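Atu0111 protein (Agrobacterium tumefaciens, PDB 2FSQ) is of unknown function but has an alpha-beta barrel fold and belongs to the 2H clan, so it may be a 2H-type phosphoesterase. Local coordinates at residues H26-S32 against S184-S188; A58-T62 against L209-A213; P99-Q103 against F167-P172. All blocks are in the same frame, centred on the assembly; numbering follows the deposited sequence.

Interaction 1: H26-S32 against S184-S188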
# COMPACT_ATOMS: atom_id res chain seq x y z
N HIS A 26 0.05 -14.16 3.55
CA HIS A 26 -0.41 -13.91 2.20
C HIS A 26 0.04 -15.03 1.24
O HIS A 26 -0.46 -15.12 0.12
CB HIS A 26 0.13 -12.59 1.67
CG HIS A 26 -0.61 -11.36 2.12
ND1 HIS A 26 -1.98 -11.20 2.01
CD2 HIS A 26 -0.13 -10.19 2.59
CE1 HIS A 26 -2.31 -10.00 2.45
NE2 HIS A 26 -1.20 -9.36 2.80
N LEU A 27 1.00 -15.86 1.66
CA LEU A 27 1.52 -16.90 0.75
C LEU A 27 0.44 -17.92 0.38
O LEU A 27 -0.20 -18.50 1.26
CB LEU A 27 2.71 -17.61 1.38
CG LEU A 27 3.28 -18.80 0.60
CD1 LEU A 27 3.90 -18.40 -0.75
CD2 LEU A 27 4.27 -19.60 1.44
N GLY A 28 0.23 -18.12 -0.92
CA GLY A 28 -0.81 -19.01 -1.40
C GLY A 28 -2.13 -18.31 -1.74
O GLY A 28 -2.97 -18.90 -2.43
N SER A 29 -2.30 -17.09 -1.23
CA SER A 29 -3.49 -16.29 -1.51
C SER A 29 -3.12 -15.13 -2.44
O SER A 29 -3.58 -15.05 -3.58
CB SER A 29 -4.11 -15.78 -0.20
OG SER A 29 -4.48 -16.87 0.64
N ARG A 30 -2.25 -14.25 -1.96
CA ARG A 30 -1.89 -13.05 -2.72
C ARG A 30 -0.84 -13.37 -3.78
O ARG A 30 -0.81 -12.74 -4.85
CB ARG A 30 -1.38 -11.96 -1.79
CG ARG A 30 -1.14 -10.61 -2.51
CD ARG A 30 -1.36 -9.42 -1.55
NE ARG A 30 -2.76 -9.36 -1.11
CZ ARG A 30 -3.28 -8.40 -0.35
NH1 ARG A 30 -2.56 -7.35 0.02
NH2 ARG A 30 -4.56 -8.50 0.02
N PHE A 31 0.06 -14.30 -3.46
CA PHE A 31 1.15 -14.65 -4.38
C PHE A 31 1.56 -16.10 -4.15
O PHE A 31 1.32 -16.66 -3.07
CB PHE A 31 2.38 -13.74 -4.18
CG PHE A 31 2.76 -13.59 -2.73
CD1 PHE A 31 3.52 -14.58 -2.07
CD2 PHE A 31 2.34 -12.47 -2.01
CE1 PHE A 31 3.80 -14.46 -0.71
CE2 PHE A 31 2.64 -12.33 -0.65
CZ PHE A 31 3.37 -13.33 0.01
N SER A 32 2.16 -16.68 -5.18
CA SER A 32 2.75 -18.02 -5.09
C SER A 32 4.14 -18.02 -4.43
O SER A 32 4.74 -16.95 -4.18
CB SER A 32 2.87 -18.57 -6.50
OG SER A 32 3.97 -17.94 -7.14
N SER A 184 7.13 -4.36 -2.41
CA SER A 184 7.19 -5.82 -2.51
C SER A 184 6.40 -6.46 -1.38
O SER A 184 6.03 -5.80 -0.41
CB SER A 184 8.63 -6.34 -2.44
OG SER A 184 9.13 -6.31 -1.12
N TYR A 185 6.19 -7.77 -1.52
CA TYR A 185 5.68 -8.59 -0.44
C TYR A 185 6.75 -9.59 -0.02
O TYR A 185 7.45 -10.13 -0.88
CB TYR A 185 4.44 -9.35 -0.90
CG TYR A 185 3.22 -8.48 -0.99
CD1 TYR A 185 2.31 -8.42 0.07
CD2 TYR A 185 2.99 -7.68 -2.10
CE1 TYR A 185 1.21 -7.59 0.02
CE2 TYR A 185 1.87 -6.84 -2.17
CZ TYR A 185 1.00 -6.80 -1.10
OH TYR A 185 -0.10 -5.99 -1.15
N ILE A 186 6.82 -9.87 1.27
CA ILE A 186 7.73 -10.91 1.75
C ILE A 186 7.14 -12.29 1.39
O ILE A 186 6.02 -12.61 1.79
CB ILE A 186 7.90 -10.85 3.28
CG1 ILE A 186 8.24 -9.43 3.74
CG2 ILE A 186 8.91 -11.91 3.75
CD1 ILE A 186 9.59 -8.97 3.32
N VAL A 187 7.90 -13.07 0.62
CA VAL A 187 7.50 -14.44 0.27
C VAL A 187 8.02 -15.47 1.27
O VAL A 187 7.29 -16.41 1.63
CB VAL A 187 7.97 -14.79 -1.15
CG1 VAL A 187 7.46 -16.19 -1.56
CG2 VAL A 187 7.49 -13.74 -2.13
N SER A 188 9.26 -15.28 1.72
CA SER A 188 9.85 -16.12 2.77
C SER A 188 10.68 -15.25 3.69
O SER A 188 11.27 -14.28 3.24
CB SER A 188 10.70 -17.26 2.21
OG SER A 188 11.76 -16.79 1.39
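Tyr185 meets three different side chains of one turn: a histidine ring, an arginine and a phenylalanine. Its ring edge is directed at the face of His26 in an offset edge-to-face pair, with centroids 5.5 Å apart and planes at 86°. The Arg30 side chain crosses the tyrosine at a slant to its phenol end. Arg30 CD lies 3.5 Å from Tyr185 CE1, and the chain then bends so that Arg30 NH1 donates a hydrogen bond to Tyr185 OH (3.0 Å, angle at the hydrogen 146°). The oxygen sits at the guanidinium edge, somewhat tilted from its plane. Within the turn, His26 CE1 covers one face of the same guanidinium. Phe31 takes the root of the tyrosine, with CE2 3.5 Å from Tyr185 CB. Its CG is wedged between the backbone N and the carbonyl carbon (chi1 47°), which turns the ring toward the strand. Phe31 CZ comes 3.3 Å from Ile186 O, and Phe31 CE1 lies 4.0 Å from Val187 CG2. The turn is closed by His26 O, which accepts from both Ser29 N and Arg30 N. His26, Phe31 and Tyr185 form an aromatic cluster that joins the loop before strand 42-48 to strand 184-186. Arg30 NE forms a salt bridge with Glu40. The guanidinium is therefore gripped by a carboxylate and a phenol while a ring covers one face, which probably restricts its rotation.

Interaction 2: A58-T62 against L209-A213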
# COMPACT_ATOMS: atom_id res chain seq x y z
N ALA A 58 12.85 8.50 -8.68
CA ALA A 58 13.54 8.31 -7.41
C ALA A 58 13.12 6.98 -6.75
O ALA A 58 13.97 6.22 -6.25
CB ALA A 58 13.25 9.48 -6.47
N ILE A 59 11.82 6.70 -6.77
CA ILE A 59 11.31 5.49 -6.12
C ILE A 59 11.77 4.25 -6.88
O ILE A 59 12.14 3.24 -6.26
CB ILE A 59 9.77 5.54 -6.01
CG1 ILE A 59 9.38 6.62 -4.97
CG2 ILE A 59 9.22 4.16 -5.61
CD1 ILE A 59 7.90 6.95 -4.93
N VAL A 60 11.81 4.36 -8.20
CA VAL A 60 12.27 3.26 -9.04
C VAL A 60 13.75 2.96 -8.77
O VAL A 60 14.16 1.80 -8.75
CB VAL A 60 11.96 3.51 -10.52
CG1 VAL A 60 12.65 2.47 -11.41
CG2 VAL A 60 10.45 3.45 -10.76
N SER A 61 14.56 4.00 -8.51
CA SER A 61 15.96 3.78 -8.12
C SER A 61 16.10 3.04 -6.79
O SER A 61 16.94 2.16 -6.65
CB SER A 61 16.71 5.11 -8.06
OG SER A 61 16.91 5.62 -9.36
N THR A 62 15.27 3.41 -5.82
CA THR A 62 15.25 2.73 -4.52
C THR A 62 14.89 1.26 -4.73
O THR A 62 15.56 0.36 -4.23
CB THR A 62 14.23 3.40 -3.57
OG1 THR A 62 14.52 4.81 -3.46
CG2 THR A 62 14.22 2.73 -2.19
N LEU A 209 16.52 8.96 -1.10
CA LEU A 209 15.15 9.14 -1.56
C LEU A 209 14.53 10.43 -1.02
O LEU A 209 13.85 11.14 -1.77
CB LEU A 209 14.30 7.92 -1.15
CG LEU A 209 12.84 7.93 -1.56
CD1 LEU A 209 12.68 8.03 -3.07
CD2 LEU A 209 12.17 6.68 -1.05
N ARG A 210 14.75 10.72 0.26
CA ARG A 210 14.23 11.95 0.88
C ARG A 210 14.76 13.21 0.20
O ARG A 210 14.04 14.21 0.07
CB ARG A 210 14.55 11.99 2.37
CG ARG A 210 13.67 11.05 3.20
CD ARG A 210 14.07 11.12 4.67
NE ARG A 210 13.64 12.38 5.27
CZ ARG A 210 14.34 13.08 6.16
NH1 ARG A 210 15.53 12.66 6.58
NH2 ARG A 210 13.83 14.21 6.63
N VAL A 211 16.01 13.17 -0.25
CA VAL A 211 16.57 14.29 -1.00
C VAL A 211 16.00 14.38 -2.42
O VAL A 211 15.68 15.48 -2.90
CB VAL A 211 18.12 14.22 -1.04
CG1 VAL A 211 18.69 15.28 -1.99
CG2 VAL A 211 18.70 14.40 0.37
N ALA A 212 15.88 13.24 -3.08
CA ALA A 212 15.43 13.22 -4.47
C ALA A 212 13.94 13.49 -4.60
O ALA A 212 13.48 14.01 -5.63
CB ALA A 212 15.76 11.88 -5.12
N ALA A 213 13.18 13.12 -3.57
CA ALA A 213 11.72 13.24 -3.60
C ALA A 213 11.27 13.71 -2.21
O ALA A 213 10.70 12.92 -1.45
CB ALA A 213 11.06 11.90 -3.96
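Leu209 supplies most of what segment 209-213 brings to this helix-helix contact, and Ala58 is its main counterpart. The CG of Leu209 is anti to the backbone N (chi1 -180°), which extends the branch from helix 195-212 toward helix 54-67. CD1 is the atom that does most of the touching. Leu209 CD1 lies 3.7 Å from Ala58 CB and 3.7 Å from Thr62 OG1, so it fits between residues one helical turn apart. Leu209 CD1 also comes within 4.1 Å of Ile59 CG1. Leu209 CD2 is turned to Thr62 as well, 3.9 Å from Thr62 OG1. The side chains of Leu209 and Thr62 cross at about a right angle.

Thr62 holds OG1 beside its backbone N and anti to the carbonyl carbon (chi1 -55°). This rotamer presents the hydroxyl oxygen, and not CG2, to the leucine. Ile59 meets Leu209 obliquely. Ile59 also touches Leu49, Leu83, Leu183 and Met143.

Ala58 has no torsion to adjust, and its small size lets the chains come close. Ala58 CA is 6.0 Å from Ala212 CA. Ala58 CB meets Ala212 CB at 3.7 Å and also touches the CB of Ala213. Helix 195-212 gives way to loop here: Ala213 is the first residue to leave helical angles, although its N still bonds to Leu209 O.

No hydrogen bond crosses between the segments. On the sheet side of the helices, Thr62 touches Leu138, and Leu209 touches Val135 and Met143, all on strands 133-139 and 142-147. Two helices meeting through alanines, Ile59, Leu209 and a threonine, with their inner side chains laid on a beta sheet, are in keeping with the outer layer of an alpha-beta barrel.

Interaction 3: P99-Q103 against F167-P172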
# COMPACT_ATOMS: atom_id res chain seq x y z
N PRO A 99 -15.10 -6.43 10.44
CA PRO A 99 -15.41 -5.07 10.04
C PRO A 99 -14.69 -4.63 8.76
O PRO A 99 -14.39 -3.43 8.61
CB PRO A 99 -14.89 -4.26 11.22
CG PRO A 99 -13.65 -4.98 11.59
CD PRO A 99 -13.95 -6.46 11.37
N TYR A 100 -14.43 -5.57 7.86
CA TYR A 100 -13.73 -5.27 6.61
C TYR A 100 -14.69 -5.23 5.42
O TYR A 100 -14.27 -5.27 4.26
CB TYR A 100 -12.62 -6.31 6.36
CG TYR A 100 -11.72 -6.53 7.54
CD1 TYR A 100 -11.96 -7.56 8.44
CD2 TYR A 100 -10.68 -5.64 7.81
CE1 TYR A 100 -11.14 -7.75 9.55
CE2 TYR A 100 -9.88 -5.80 8.92
CZ TYR A 100 -10.12 -6.84 9.80
OH TYR A 100 -9.29 -7.00 10.89
N TRP A 101 -15.98 -5.16 5.74
CA TRP A 101 -17.07 -5.28 4.77
C TRP A 101 -18.21 -4.43 5.30
O TRP A 101 -18.38 -4.32 6.52
CB TRP A 101 -17.50 -6.74 4.72
CG TRP A 101 -18.30 -7.15 3.54
CD1 TRP A 101 -19.67 -7.15 3.41
CD2 TRP A 101 -17.78 -7.67 2.30
NE1 TRP A 101 -20.02 -7.63 2.18
CE2 TRP A 101 -18.89 -7.95 1.47
CE3 TRP A 101 -16.49 -7.93 1.82
CZ2 TRP A 101 -18.74 -8.46 0.18
CZ3 TRP A 101 -16.35 -8.44 0.53
CH2 TRP A 101 -17.47 -8.71 -0.27
N PRO A 102 -19.01 -3.81 4.40
CA PRO A 102 -20.15 -3.05 4.91
C PRO A 102 -21.23 -3.97 5.46
O PRO A 102 -21.61 -4.91 4.78
CB PRO A 102 -20.66 -2.32 3.67
CG PRO A 102 -20.25 -3.13 2.52
CD PRO A 102 -18.91 -3.76 2.93
N GLN A 103 -21.72 -3.71 6.67
CA GLN A 103 -22.75 -4.59 7.24
C GLN A 103 -24.04 -4.60 6.42
O GLN A 103 -24.81 -5.55 6.51
CB GLN A 103 -23.06 -4.25 8.69
CG GLN A 103 -23.88 -5.35 9.41
CD GLN A 103 -23.88 -5.22 10.91
OE1 GLN A 103 -23.72 -4.13 11.46
NE2 GLN A 103 -24.08 -6.33 11.58
N PHE A 167 -18.01 4.13 2.80
CA PHE A 167 -17.79 2.69 2.66
C PHE A 167 -18.59 1.88 3.68
O PHE A 167 -18.88 0.71 3.44
CB PHE A 167 -16.29 2.38 2.74
CG PHE A 167 -15.57 2.56 1.44
CD1 PHE A 167 -15.25 1.46 0.66
CD2 PHE A 167 -15.21 3.84 0.98
CE1 PHE A 167 -14.58 1.60 -0.57
CE2 PHE A 167 -14.54 3.99 -0.25
CZ PHE A 167 -14.23 2.87 -1.01
N GLY A 168 -18.92 2.52 4.80
CA GLY A 168 -19.78 1.91 5.82
C GLY A 168 -19.09 0.90 6.72
O GLY A 168 -19.74 0.02 7.28
N TYR A 169 -17.78 1.04 6.88
CA TYR A 169 -17.02 0.26 7.87
C TYR A 169 -15.76 1.02 8.20
O TYR A 169 -15.37 1.96 7.49
CB TYR A 169 -16.66 -1.15 7.35
CG TYR A 169 -15.84 -1.13 6.08
CD1 TYR A 169 -14.47 -0.84 6.10
CD2 TYR A 169 -16.43 -1.39 4.85
CE1 TYR A 169 -13.72 -0.82 4.92
CE2 TYR A 169 -15.69 -1.38 3.69
CZ TYR A 169 -14.34 -1.10 3.72
OH TYR A 169 -13.66 -1.08 2.54
N ARG A 170 -15.13 0.60 9.30
CA ARG A 170 -13.80 1.05 9.72
C ARG A 170 -13.01 -0.18 10.15
O ARG A 170 -13.55 -1.06 10.85
CB ARG A 170 -13.88 2.02 10.92
CG ARG A 170 -14.32 3.43 10.59
CD ARG A 170 -14.58 4.27 11.84
NE ARG A 170 -14.90 5.66 11.52
CZ ARG A 170 -14.31 6.72 12.06
NH1 ARG A 170 -13.38 6.57 12.99
NH2 ARG A 170 -14.67 7.94 11.69
N HIS A 171 -11.75 -0.25 9.75
CA HIS A 171 -10.87 -1.32 10.25
C HIS A 171 -10.40 -1.00 11.68
O HIS A 171 -10.46 0.16 12.11
CB HIS A 171 -9.65 -1.46 9.34
CG HIS A 171 -9.97 -1.95 7.96
ND1 HIS A 171 -8.99 -2.28 7.05
CD2 HIS A 171 -11.16 -2.16 7.34
CE1 HIS A 171 -9.56 -2.68 5.92
NE2 HIS A 171 -10.88 -2.63 6.07
N PRO A 172 -9.95 -2.03 12.41
CA PRO A 172 -9.42 -1.78 13.77
C PRO A 172 -8.32 -0.72 13.85
O PRO A 172 -8.26 0.03 14.82
CB PRO A 172 -8.89 -3.17 14.19
CG PRO A 172 -9.84 -4.10 13.47
CD PRO A 172 -10.00 -3.47 12.10
O HOH W 1 -12.05 -3.74 3.81
O HOH W 2 -20.49 -1.96 8.92
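Tyr100 puts the edge of its ring over the face of His171, with CD2 3.4 Å above the plane and over the centre of the imidazole. This is a T-shaped, edge-to-face stack, with centroids 4.8 Å apart and planes at 69°. It joins two loops of the alpha-beta barrel: the one that follows strand 84-92 and the one that leads from helix 150-167 to strand 179-182. Further out, Pro172 CD rests 3.8 Å from Tyr100 OH. Arg95 makes a cation-pi contact with the same tyrosine ring.

Tyr169 binds the loops in another way. Its CG stands between the backbone N and the carbonyl carbon (chi1 58°), which lays the ring against the backbone of the 99-103 loop. The peptide linking Tyr100 and Trp101 lies over one face, with Tyr100 C above the ring centre and Trp101 N nearer the rim. Phe167 CB covers the opposite face. Pro102 runs alongside, its CD 3.9 Å from Tyr169 CD2. The hydroxyl of Tyr169 is hydrogen-bonded to Gln89 O of strand 84-92, so this ring is fixed at its far end too.

The turn out of helix 150-167 is made by Gly168, whose positive phi of 78° favours glycine. Just before it, Phe167 O meets Pro102 CB and accepts a hydrogen bond from Tyr118 OH.

No direct hydrogen bond joins the two segments, but two waters do the bridging. Water 1 donates to Tyr100 O and also bonds to His171 NE2, lying in the plane of the imidazole at its edge. Water 2 accepts from Gln103 N at 3.1 Å and donates to Gly168 O at 2.7 Å.

Overall arrangement
The three contacts are separate. The centre of interaction 1 lies about 25 Å from that of interaction 2 and about 24 Å from that of interaction 3; its nearest atoms are about 9 Å and 10 Å from them, respectively. Interactions 2 and 3 are on opposite sides of the chain's centre, with centres about 34 Å apart. Strands 84-92 and 179-182 each carry a His-x-Thr sequence, consistent with the paired motifs of the 2H clan. Interaction 3 joins loops adjoining these strands, and segment 184-188 of interaction 1 follows soon after the second. A bound acetic acid about 4 Å from the side chain of Tyr185 probably comes from the crystallisation liquor, though it may mark a pocket.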